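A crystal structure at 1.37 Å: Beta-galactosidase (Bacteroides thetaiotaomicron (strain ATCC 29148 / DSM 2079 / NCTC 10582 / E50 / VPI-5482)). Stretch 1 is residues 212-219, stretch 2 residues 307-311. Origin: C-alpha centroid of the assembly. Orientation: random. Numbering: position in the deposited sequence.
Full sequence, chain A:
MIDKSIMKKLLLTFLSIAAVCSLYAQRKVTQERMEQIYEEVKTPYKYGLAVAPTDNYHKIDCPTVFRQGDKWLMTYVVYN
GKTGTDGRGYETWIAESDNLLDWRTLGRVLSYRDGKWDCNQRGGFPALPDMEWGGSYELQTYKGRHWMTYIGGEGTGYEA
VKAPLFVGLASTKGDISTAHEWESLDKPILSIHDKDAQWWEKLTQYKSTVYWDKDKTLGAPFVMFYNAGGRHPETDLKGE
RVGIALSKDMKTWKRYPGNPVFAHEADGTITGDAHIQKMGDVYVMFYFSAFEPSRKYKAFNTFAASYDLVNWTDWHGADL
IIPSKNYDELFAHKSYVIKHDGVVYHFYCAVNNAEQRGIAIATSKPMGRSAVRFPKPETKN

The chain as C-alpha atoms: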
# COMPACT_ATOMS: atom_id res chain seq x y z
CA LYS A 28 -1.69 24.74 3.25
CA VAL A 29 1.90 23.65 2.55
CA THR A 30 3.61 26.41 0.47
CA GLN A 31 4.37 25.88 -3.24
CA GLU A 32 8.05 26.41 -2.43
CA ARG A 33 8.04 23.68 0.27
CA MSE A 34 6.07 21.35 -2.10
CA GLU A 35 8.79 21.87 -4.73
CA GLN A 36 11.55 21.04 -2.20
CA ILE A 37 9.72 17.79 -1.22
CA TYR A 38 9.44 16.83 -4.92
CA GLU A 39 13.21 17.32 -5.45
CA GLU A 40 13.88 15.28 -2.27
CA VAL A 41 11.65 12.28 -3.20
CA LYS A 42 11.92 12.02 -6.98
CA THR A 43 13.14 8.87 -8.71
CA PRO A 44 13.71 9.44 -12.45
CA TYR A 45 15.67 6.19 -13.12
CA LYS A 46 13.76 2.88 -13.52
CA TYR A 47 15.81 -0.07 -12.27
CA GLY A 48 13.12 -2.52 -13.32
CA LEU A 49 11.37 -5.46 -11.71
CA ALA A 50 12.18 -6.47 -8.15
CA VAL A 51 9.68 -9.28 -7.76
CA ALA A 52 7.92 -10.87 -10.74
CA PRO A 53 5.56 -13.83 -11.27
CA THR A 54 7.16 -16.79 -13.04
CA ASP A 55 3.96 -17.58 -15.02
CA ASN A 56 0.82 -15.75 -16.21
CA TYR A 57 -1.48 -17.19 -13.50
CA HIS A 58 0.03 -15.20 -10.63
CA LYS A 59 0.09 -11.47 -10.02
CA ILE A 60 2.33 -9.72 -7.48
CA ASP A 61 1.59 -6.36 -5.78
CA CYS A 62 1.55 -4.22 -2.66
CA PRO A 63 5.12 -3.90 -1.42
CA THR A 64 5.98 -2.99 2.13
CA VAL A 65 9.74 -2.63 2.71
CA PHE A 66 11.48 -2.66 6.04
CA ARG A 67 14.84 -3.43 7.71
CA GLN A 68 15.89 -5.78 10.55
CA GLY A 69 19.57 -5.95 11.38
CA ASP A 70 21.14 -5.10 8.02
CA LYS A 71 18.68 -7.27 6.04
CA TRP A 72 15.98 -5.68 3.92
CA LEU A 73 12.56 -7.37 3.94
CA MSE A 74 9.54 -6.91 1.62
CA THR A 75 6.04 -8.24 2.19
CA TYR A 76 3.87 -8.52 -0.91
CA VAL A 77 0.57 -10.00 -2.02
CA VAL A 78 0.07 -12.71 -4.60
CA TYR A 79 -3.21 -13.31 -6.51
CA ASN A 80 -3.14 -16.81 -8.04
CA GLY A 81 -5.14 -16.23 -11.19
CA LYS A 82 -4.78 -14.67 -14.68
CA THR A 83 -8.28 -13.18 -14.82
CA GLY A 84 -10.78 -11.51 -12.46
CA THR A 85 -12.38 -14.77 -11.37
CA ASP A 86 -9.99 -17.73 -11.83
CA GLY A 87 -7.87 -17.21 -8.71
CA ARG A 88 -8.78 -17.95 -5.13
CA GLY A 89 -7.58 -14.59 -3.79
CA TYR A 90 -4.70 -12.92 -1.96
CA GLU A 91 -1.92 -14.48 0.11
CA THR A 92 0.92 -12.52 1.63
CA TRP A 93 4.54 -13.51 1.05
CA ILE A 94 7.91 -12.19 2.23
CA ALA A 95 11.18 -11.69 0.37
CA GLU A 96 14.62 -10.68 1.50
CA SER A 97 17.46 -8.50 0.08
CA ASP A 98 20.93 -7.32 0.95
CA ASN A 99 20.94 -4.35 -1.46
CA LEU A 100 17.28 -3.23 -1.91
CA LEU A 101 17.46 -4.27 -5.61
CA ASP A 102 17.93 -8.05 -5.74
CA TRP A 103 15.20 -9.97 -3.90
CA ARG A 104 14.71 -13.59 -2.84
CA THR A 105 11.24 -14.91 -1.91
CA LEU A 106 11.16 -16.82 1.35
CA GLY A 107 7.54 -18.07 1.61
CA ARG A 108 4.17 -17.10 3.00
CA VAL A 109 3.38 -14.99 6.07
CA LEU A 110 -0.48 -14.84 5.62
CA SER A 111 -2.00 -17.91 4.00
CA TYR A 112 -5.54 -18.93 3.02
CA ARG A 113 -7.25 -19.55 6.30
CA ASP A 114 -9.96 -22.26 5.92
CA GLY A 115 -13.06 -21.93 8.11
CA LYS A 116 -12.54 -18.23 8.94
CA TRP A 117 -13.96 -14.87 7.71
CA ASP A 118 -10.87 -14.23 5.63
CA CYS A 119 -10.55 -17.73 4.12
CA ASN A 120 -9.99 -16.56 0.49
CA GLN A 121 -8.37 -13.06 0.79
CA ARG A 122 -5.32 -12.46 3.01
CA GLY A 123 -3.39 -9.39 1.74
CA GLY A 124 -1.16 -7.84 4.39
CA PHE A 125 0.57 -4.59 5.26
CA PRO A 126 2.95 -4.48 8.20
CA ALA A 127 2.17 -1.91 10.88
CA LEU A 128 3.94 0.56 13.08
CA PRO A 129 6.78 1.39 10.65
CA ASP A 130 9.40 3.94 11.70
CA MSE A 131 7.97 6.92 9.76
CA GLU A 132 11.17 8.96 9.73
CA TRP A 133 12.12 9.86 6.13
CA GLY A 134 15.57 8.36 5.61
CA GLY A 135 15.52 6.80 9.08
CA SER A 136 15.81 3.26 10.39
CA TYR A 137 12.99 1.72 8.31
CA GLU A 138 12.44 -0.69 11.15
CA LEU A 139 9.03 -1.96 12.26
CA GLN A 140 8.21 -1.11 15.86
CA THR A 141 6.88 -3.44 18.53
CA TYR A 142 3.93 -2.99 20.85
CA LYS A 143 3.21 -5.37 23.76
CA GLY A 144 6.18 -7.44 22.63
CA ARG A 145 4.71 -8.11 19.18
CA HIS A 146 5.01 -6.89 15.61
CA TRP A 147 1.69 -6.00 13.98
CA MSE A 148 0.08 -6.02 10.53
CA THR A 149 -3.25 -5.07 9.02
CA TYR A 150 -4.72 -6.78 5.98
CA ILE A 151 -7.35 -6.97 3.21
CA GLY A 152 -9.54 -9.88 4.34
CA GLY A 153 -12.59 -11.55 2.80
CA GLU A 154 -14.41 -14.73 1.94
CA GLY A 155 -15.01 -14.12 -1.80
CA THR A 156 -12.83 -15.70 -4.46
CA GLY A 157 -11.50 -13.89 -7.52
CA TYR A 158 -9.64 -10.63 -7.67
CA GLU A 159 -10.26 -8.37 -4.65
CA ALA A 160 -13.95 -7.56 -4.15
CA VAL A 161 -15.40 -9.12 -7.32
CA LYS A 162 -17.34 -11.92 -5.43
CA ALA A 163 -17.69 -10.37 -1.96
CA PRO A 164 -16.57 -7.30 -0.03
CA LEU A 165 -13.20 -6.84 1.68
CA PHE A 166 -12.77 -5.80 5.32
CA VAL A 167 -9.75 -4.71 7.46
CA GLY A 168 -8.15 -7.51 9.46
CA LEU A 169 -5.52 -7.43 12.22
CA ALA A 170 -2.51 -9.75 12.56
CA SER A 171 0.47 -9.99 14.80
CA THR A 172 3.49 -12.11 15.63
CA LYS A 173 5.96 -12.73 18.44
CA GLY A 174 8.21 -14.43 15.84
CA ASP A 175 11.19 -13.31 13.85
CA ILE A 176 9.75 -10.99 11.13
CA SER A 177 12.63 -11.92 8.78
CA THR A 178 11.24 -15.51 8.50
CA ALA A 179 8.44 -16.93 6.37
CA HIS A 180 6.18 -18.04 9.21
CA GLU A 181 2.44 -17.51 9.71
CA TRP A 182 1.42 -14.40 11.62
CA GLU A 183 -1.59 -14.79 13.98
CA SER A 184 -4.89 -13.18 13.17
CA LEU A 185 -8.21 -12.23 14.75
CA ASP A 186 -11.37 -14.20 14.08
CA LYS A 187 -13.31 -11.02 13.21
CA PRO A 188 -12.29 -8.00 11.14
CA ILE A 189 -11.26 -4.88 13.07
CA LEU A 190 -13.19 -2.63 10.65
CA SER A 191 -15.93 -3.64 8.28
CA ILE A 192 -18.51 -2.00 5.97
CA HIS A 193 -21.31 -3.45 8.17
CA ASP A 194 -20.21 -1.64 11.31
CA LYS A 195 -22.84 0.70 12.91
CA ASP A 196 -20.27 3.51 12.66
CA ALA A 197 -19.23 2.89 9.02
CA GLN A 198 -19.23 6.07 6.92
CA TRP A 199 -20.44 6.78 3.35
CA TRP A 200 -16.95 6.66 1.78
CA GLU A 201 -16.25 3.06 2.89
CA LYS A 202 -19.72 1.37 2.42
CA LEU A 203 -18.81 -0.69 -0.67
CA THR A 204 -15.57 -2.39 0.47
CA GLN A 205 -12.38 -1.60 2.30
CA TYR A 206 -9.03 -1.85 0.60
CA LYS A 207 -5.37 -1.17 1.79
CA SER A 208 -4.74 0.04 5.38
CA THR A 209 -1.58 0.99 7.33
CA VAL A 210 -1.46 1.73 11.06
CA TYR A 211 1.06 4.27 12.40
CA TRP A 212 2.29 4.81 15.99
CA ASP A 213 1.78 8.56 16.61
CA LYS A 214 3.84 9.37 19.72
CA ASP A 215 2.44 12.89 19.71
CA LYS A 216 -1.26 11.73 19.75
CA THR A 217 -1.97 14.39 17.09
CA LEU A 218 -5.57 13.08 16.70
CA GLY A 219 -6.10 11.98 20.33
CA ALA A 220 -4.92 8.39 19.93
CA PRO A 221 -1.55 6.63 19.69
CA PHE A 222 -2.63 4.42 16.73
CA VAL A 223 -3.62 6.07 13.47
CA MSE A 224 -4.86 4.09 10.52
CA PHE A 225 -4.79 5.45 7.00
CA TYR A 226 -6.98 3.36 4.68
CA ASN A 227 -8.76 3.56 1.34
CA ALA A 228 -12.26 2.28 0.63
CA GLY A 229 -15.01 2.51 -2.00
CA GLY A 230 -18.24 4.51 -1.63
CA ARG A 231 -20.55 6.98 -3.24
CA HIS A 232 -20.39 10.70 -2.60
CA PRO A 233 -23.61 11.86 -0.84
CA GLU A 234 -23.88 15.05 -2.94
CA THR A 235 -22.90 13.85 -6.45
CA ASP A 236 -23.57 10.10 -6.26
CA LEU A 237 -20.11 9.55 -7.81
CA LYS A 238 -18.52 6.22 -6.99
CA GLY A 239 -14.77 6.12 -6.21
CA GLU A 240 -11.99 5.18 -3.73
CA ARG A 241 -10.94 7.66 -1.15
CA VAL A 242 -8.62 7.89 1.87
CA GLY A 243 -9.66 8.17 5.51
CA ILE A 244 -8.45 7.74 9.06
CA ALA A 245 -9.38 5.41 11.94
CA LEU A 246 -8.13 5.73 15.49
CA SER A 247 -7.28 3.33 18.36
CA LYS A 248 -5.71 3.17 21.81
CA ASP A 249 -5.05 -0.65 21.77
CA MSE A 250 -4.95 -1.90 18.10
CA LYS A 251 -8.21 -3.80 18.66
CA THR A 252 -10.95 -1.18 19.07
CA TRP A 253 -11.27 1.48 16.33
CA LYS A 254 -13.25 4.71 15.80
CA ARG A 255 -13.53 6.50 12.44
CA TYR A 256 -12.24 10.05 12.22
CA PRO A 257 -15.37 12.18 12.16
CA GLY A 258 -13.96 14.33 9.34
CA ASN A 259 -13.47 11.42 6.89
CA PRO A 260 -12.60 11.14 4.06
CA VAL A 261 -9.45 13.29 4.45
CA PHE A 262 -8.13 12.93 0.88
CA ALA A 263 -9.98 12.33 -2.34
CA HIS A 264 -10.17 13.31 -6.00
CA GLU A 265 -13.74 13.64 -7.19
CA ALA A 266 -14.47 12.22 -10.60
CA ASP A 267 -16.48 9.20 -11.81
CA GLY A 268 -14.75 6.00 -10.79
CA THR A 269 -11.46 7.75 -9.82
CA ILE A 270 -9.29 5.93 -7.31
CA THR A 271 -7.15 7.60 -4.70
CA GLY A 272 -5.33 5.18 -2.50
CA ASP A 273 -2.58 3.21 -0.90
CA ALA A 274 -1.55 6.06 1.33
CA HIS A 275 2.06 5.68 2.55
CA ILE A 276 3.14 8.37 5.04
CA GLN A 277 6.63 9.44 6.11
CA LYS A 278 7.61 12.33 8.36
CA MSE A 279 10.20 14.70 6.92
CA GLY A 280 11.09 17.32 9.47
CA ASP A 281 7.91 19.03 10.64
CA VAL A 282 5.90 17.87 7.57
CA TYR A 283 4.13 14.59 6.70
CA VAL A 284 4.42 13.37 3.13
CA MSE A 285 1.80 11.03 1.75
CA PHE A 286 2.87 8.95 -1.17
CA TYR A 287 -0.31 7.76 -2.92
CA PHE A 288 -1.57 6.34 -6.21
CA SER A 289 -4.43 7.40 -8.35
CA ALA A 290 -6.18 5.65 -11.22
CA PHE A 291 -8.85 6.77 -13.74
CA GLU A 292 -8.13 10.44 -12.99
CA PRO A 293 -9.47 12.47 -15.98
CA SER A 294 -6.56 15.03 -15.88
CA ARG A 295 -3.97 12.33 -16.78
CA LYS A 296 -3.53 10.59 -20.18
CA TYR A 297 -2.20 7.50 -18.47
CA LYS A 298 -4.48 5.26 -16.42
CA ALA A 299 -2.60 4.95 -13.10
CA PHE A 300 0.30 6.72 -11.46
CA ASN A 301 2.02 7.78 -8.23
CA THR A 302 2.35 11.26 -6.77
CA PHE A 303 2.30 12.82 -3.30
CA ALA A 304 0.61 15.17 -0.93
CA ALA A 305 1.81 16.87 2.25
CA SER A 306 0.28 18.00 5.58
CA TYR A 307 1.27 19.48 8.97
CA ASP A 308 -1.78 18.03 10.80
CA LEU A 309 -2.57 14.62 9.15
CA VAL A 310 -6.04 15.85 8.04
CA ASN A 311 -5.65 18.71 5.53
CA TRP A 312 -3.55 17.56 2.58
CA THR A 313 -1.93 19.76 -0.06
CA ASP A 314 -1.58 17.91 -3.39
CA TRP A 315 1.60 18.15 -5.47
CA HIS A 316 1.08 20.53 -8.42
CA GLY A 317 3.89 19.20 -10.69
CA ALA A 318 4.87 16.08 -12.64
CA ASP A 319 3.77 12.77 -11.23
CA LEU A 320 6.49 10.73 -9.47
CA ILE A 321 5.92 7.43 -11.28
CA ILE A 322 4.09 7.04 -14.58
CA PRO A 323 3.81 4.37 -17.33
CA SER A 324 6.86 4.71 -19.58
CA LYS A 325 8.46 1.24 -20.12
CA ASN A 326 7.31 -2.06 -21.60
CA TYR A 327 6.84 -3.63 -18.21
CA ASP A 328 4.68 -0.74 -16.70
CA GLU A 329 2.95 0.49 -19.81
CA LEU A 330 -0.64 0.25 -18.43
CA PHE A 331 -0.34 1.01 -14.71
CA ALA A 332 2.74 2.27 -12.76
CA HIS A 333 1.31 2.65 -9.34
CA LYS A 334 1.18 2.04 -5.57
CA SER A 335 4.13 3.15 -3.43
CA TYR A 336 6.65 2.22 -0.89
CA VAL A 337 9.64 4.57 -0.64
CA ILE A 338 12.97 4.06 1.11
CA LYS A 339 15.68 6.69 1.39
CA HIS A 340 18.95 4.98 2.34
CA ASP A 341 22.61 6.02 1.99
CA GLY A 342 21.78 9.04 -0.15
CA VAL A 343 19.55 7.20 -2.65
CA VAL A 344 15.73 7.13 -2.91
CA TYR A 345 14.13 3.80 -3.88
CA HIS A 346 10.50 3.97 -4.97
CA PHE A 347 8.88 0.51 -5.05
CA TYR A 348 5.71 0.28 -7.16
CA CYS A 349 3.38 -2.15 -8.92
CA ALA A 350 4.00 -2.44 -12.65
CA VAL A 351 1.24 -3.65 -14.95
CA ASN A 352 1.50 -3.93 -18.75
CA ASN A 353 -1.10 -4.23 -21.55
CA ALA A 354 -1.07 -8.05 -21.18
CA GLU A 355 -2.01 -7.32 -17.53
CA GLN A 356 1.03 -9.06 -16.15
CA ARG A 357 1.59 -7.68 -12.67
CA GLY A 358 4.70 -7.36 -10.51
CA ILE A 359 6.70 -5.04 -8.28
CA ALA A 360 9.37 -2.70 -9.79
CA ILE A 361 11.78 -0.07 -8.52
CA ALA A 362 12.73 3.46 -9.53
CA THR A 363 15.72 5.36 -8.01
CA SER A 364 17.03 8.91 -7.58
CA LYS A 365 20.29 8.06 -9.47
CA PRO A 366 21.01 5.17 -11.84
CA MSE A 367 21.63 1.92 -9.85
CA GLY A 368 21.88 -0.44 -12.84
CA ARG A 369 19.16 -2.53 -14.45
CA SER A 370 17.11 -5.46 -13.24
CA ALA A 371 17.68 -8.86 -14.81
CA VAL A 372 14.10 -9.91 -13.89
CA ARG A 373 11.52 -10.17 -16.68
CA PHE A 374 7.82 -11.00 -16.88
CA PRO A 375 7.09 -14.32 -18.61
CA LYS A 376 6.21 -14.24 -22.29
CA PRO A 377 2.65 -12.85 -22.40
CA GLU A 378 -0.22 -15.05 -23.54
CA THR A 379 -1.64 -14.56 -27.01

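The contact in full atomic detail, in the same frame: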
# COMPACT_ATOMS: atom_id res chain seq x y z
N TRP A 212 2.17 4.41 14.58
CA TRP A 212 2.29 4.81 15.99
C TRP A 212 2.57 6.31 16.01
O TRP A 212 3.60 6.75 15.55
CB TRP A 212 3.43 4.05 16.72
CG TRP A 212 3.65 4.56 18.11
CD1 TRP A 212 2.70 4.70 19.09
CD2 TRP A 212 4.88 5.02 18.68
NE1 TRP A 212 3.28 5.21 20.23
CE2 TRP A 212 4.61 5.41 20.01
CE3 TRP A 212 6.19 5.13 18.19
CZ2 TRP A 212 5.61 5.92 20.86
CZ3 TRP A 212 7.19 5.63 19.04
CH2 TRP A 212 6.89 6.02 20.36
N ASP A 213 1.62 7.11 16.49
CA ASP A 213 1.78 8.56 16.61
C ASP A 213 2.11 8.87 18.06
O ASP A 213 1.23 8.95 18.89
CB ASP A 213 0.50 9.28 16.16
CG ASP A 213 0.62 10.80 16.25
OD1 ASP A 213 1.73 11.32 16.54
OD2 ASP A 213 -0.41 11.47 16.05
N LYS A 214 3.39 9.02 18.36
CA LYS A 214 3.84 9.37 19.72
C LYS A 214 3.17 10.64 20.24
O LYS A 214 2.79 10.73 21.42
CB LYS A 214 5.37 9.55 19.75
N ASP A 215 3.01 11.60 19.35
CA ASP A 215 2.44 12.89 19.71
C ASP A 215 0.91 12.91 19.90
O ASP A 215 0.38 13.92 20.34
CB ASP A 215 2.92 13.95 18.71
CG ASP A 215 4.43 14.14 18.75
OD1 ASP A 215 4.97 14.29 19.86
OD2 ASP A 215 5.08 14.10 17.69
N LYS A 216 0.21 11.81 19.62
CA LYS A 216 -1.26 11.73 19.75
C LYS A 216 -1.96 12.95 19.12
O LYS A 216 -2.89 13.57 19.71
CB LYS A 216 -1.65 11.52 21.22
CG LYS A 216 -1.08 10.23 21.79
CD LYS A 216 -1.66 9.88 23.15
CE LYS A 216 -1.07 8.57 23.66
NZ LYS A 216 -1.65 8.17 24.97
N THR A 217 -1.50 13.26 17.91
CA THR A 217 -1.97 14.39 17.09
C THR A 217 -3.48 14.43 16.90
O THR A 217 -4.02 15.54 16.74
CB THR A 217 -1.34 14.33 15.67
OG1 THR A 217 0.09 14.23 15.77
CG2 THR A 217 -1.70 15.54 14.83
N LEU A 218 -4.12 13.25 16.87
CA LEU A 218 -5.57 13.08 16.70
C LEU A 218 -6.26 12.41 17.91
O LEU A 218 -7.39 11.90 17.80
CB LEU A 218 -5.84 12.28 15.42
CG LEU A 218 -5.22 12.89 14.16
CD1 LEU A 218 -5.40 11.99 12.95
CD2 LEU A 218 -5.83 14.25 13.89
N GLY A 219 -5.59 12.46 19.06
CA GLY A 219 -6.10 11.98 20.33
C GLY A 219 -5.96 10.50 20.58
O GLY A 219 -6.58 9.96 21.50
N TYR A 307 0.66 19.25 7.63
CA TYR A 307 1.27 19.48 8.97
C TYR A 307 0.47 18.79 10.08
O TYR A 307 1.02 18.53 11.18
CB TYR A 307 1.40 20.96 9.29
CG TYR A 307 2.39 21.66 8.40
CD1 TYR A 307 3.77 21.48 8.60
CD2 TYR A 307 1.98 22.51 7.37
CE1 TYR A 307 4.70 22.11 7.78
CE2 TYR A 307 2.90 23.13 6.55
CZ TYR A 307 4.26 22.93 6.76
OH TYR A 307 5.21 23.55 5.96
N ASP A 308 -0.80 18.47 9.78
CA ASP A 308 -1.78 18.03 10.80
C ASP A 308 -2.48 16.67 10.56
O ASP A 308 -3.42 16.33 11.28
CB ASP A 308 -2.83 19.13 10.98
CG ASP A 308 -3.72 19.33 9.77
OD1 ASP A 308 -3.82 18.44 8.90
OD2 ASP A 308 -4.35 20.41 9.69
N LEU A 309 -2.03 15.92 9.55
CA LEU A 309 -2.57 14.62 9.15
C LEU A 309 -3.96 14.63 8.52
O LEU A 309 -4.37 13.60 8.00
CB LEU A 309 -2.52 13.59 10.28
CG LEU A 309 -1.11 13.21 10.76
CD1 LEU A 309 -1.20 12.36 12.02
CD2 LEU A 309 -0.37 12.43 9.68
N VAL A 310 -4.65 15.78 8.49
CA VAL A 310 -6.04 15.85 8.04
C VAL A 310 -6.23 16.68 6.76
O VAL A 310 -6.99 16.30 5.88
CB VAL A 310 -6.92 16.39 9.17
CG1 VAL A 310 -8.30 16.76 8.65
CG2 VAL A 310 -7.01 15.35 10.29
N ASN A 311 -5.57 17.83 6.68
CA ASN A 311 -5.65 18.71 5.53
C ASN A 311 -4.42 18.51 4.67
O ASN A 311 -3.32 18.79 5.10
CB ASN A 311 -5.72 20.15 6.00
CG ASN A 311 -6.92 20.41 6.87
OD1 ASN A 311 -6.79 20.65 8.05
ND2 ASN A 311 -8.09 20.28 6.29

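Contact between two loop segments of the beta-galactosidase chain, residues 212-219 and 307-311, whose touching residues lie at least 90 positions apart in sequence. The interface is small, burying 194 Å² summed over both sides, and no hydrogen bond crosses it; what holds the segments against each other is van der Waals packing, centred on Leu218 and Leu309, while the polar side chains serve mainly to shape each loop from within.

Tyr307 leads into the contact without joining it: its side chain (chi1 m) is out of reach of the other segment. Asp308 follows, and here the backbones come closest, with 7.3 Å between Asp308 CA and Thr217 CA. Asp308 meets its neighbours through its carbonyl rather than its carboxylate. Asp308 O lies 4.0 Å from Thr217 CG2 and 4.1 Å from Leu218 CD2, so two methyl groups rest near one carbonyl oxygen. The CA-to-CB bond of Asp308 points sideways to the facing segment, and chi1 in the p well brings the carboxylate over its own loop. There Asp308 OD1 accepts two backbone hydrogen bonds, from Val310 N at 2.8 Å and from Asn311 N at 2.9 Å; the latter is nearly straight, with an N-H...O angle of 175°. One oxygen thus gathers successive amides and ties down the bend that follows.

Leu309 sits within that bend, with a positive phi of 69°, and is buried. Its CA-to-CB bond points toward the other segment, and the side chain (chi1 m, chi2 t) touches three of its residues. Leu309 CB packs 4.2 Å from Leu218 CD1, an apolar contact, while Leu309 CD1 lies 4.2 Å from Thr217 CB and 4.2 Å from Asp213 OD2. The approach to Asp213 sets a methyl beside a carboxylate oxygen that is already hydrogen bonded within its own loop: Asp213 OD2 accepts hydrogen bonds from Thr217 N and Thr217 OG1, each at 2.8 Å. The other oxygen, Asp213 OD1, receives a weak bond from Asp215 N at 3.1 Å with an angle of 124°. These bonds brace the type I turn from Asp213 to Lys216, which is closed by Lys216 N to Asp213 O at 3.1 Å, and the two to Thr217 link it to Asp213; its CA-to-CB bond points toward the other segment.

The CA-to-CB bond of Val310 also points toward the facing segment (chi1 t). Val310 CG2 lies 3.9 Å from Leu218 CD2, an apolar contact as short as any across the interface. Leu218, with chi1 m and chi2 t, therefore spreads its two methyls over adjoining partners, CD1 near Leu309 and CD2 near Val310 and the Asp308 carbonyl. It belongs to a second type I turn, Lys216 to Gly219, closed by Gly219 N to Lys216 O at 3.0 Å; within this turn Leu218 packs against the other loop, while Lys216 and Gly219 stay clear of it. Asn311 ends the walk with its side chain out of reach of the facing segment, its backbone amide held by Asp308.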